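Local coordinates for bromo domain-containing protein (Trypanosoma brucei brucei, PDB 5K29) that probably recognises acetylated lysine through its bromodomain, the part of the longer protein held here, although its function has not been established, at residues Leu18-Ser21 with Leu22-Pro25. Numbering follows the deposited sequence.
Sequences LVRS and LDRP
Leu22 lays its side chain back over the backbone of the turn before it, CB lying 3.3 Å from Val19 O and CG 3.5 Å from Leu18 O and equally close to Val19 O. Its first torsion (chi1 -48°) puts CG beside the backbone N and anti to the carbonyl carbon, which folds the branch toward these two carbonyls: CD1 lies over Val19, 4.2 Å from its CA, while CD2 comes near Leu18 O. The close approach is thus methylene and methine against peptide groups, with the methyls farther off, not side chain against side chain.

Two backbone bonds carry the chain through the turn in an i+3 to i pattern, as in 3-10 turns. Leu22 N donates to Val19 O at 3.1 Å, and Asp23 N donates to Arg20 O at 2.9 Å. Leu18 O receives instead the hydroxyl of Ser21, whose OG donates over 2.7 Å in the carbonyl plane and on a lone pair. The serine torsion (chi1 73°), with OG between its own backbone N and carbonyl carbon, swings the hydroxyl back to that acceptor.

On the more open side, Arg20 brings NE to 3.8 Å from Asp23 OD2. This salt bridge is long; the guanidinium and carboxylate planes are 62° apart and the oxygen lies well out of the guanidinium plane, so charge attraction operates without a directed N-H.

By bromodomain topology, helix 12-21 probably corresponds to the Z helix of the four-helix bundle, and the contact joins its C-terminal part to the start of the ZA loop. Val19 packs on Ala59, Ala60 and Ala63 of helix 53-64, whereas Leu22 reaches Ile81 of helix 75-92 and Ala109 and Lys112 of helix 97-122.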
loop_
_atom_site.group_PDB
_atom_site.type_symbol
_atom_site.label_atom_id
_atom_site.label_comp_id
_atom_site.label_asym_id
_atom_site.label_seq_id
_atom_site.Cartn_x
_atom_site.Cartn_y
_atom_site.Cartn_z
ATOM N N LEU A 18 4.933 -6.672 3.959
ATOM C CA LEU A 18 4.499 -6.158 2.656
ATOM C C LEU A 18 4.361 -4.641 2.701
ATOM O O LEU A 18 4.961 -3.967 1.865
ATOM C CB LEU A 18 3.218 -6.840 2.118
ATOM C CG LEU A 18 2.683 -6.271 0.784
ATOM C CD1 LEU A 18 3.739 -6.423 -0.352
ATOM C CD2 LEU A 18 1.375 -6.949 0.402
ATOM N N VAL A 19 3.657 -4.095 3.707
ATOM C CA VAL A 19 3.571 -2.630 3.876
ATOM C C VAL A 19 4.977 -2.013 4.065
ATOM O O VAL A 19 5.271 -0.991 3.444
ATOM C CB VAL A 19 2.599 -2.183 4.988
ATOM C CG1 VAL A 19 2.589 -0.662 5.113
ATOM C CG2 VAL A 19 1.197 -2.704 4.725
ATOM N N ARG A 20 5.850 -2.662 4.870
ATOM C CA ARG A 20 7.228 -2.201 5.090
ATOM C C ARG A 20 8.029 -2.123 3.778
ATOM O O ARG A 20 8.768 -1.160 3.590
ATOM C CB ARG A 20 7.963 -3.100 6.111
ATOM C CG ARG A 20 9.491 -2.881 6.208
ATOM C CD ARG A 20 9.888 -1.488 6.680
ATOM N NE ARG A 20 11.223 -1.086 6.231
ATOM C CZ ARG A 20 12.338 -1.288 6.923
ATOM N NH1 ARG A 20 13.505 -0.871 6.447
ATOM N NH2 ARG A 20 12.299 -1.909 8.094
ATOM N N SER A 21 7.852 -3.112 2.860
ATOM C CA SER A 21 8.561 -3.134 1.575
ATOM C C SER A 21 8.192 -1.925 0.689
ATOM O O SER A 21 8.976 -1.540 -0.173
ATOM C CB SER A 21 8.350 -4.464 0.851
ATOM O OG SER A 21 7.043 -4.609 0.311
ATOM N N LEU A 22 7.045 -1.278 0.958
ATOM C CA LEU A 22 6.607 -0.081 0.209
ATOM C C LEU A 22 7.406 1.160 0.672
ATOM O O LEU A 22 7.310 2.227 0.063
ATOM C CB LEU A 22 5.092 0.151 0.354
ATOM C CG LEU A 22 4.146 -1.052 0.135
ATOM C CD1 LEU A 22 2.704 -0.654 0.331
ATOM C CD2 LEU A 22 4.298 -1.651 -1.267
ATOM N N ASP A 23 8.201 1.009 1.751
ATOM C CA ASP A 23 9.018 2.077 2.304
ATOM C C ASP A 23 10.342 2.197 1.544
ATOM O O ASP A 23 11.186 1.294 1.610
ATOM C CB ASP A 23 9.252 1.864 3.814
ATOM C CG ASP A 23 10.110 2.929 4.465
ATOM O OD1 ASP A 23 9.868 4.133 4.197
ATOM O OD2 ASP A 23 11.025 2.561 5.245
ATOM N N ARG A 24 10.512 3.313 0.822
ATOM C CA ARG A 24 11.721 3.606 0.044
ATOM C C ARG A 24 12.224 5.025 0.331
ATOM O O ARG A 24 11.417 5.963 0.333
ATOM C CB ARG A 24 11.465 3.404 -1.461
ATOM N N PRO A 25 13.367 5.080 1.042
ATOM C CA PRO A 25 13.998 6.377 1.346
ATOM C C PRO A 25 14.868 6.922 0.214
ATOM O O PRO A 25 15.073 6.268 -0.807
ATOM C CB PRO A 25 14.822 6.080 2.598
#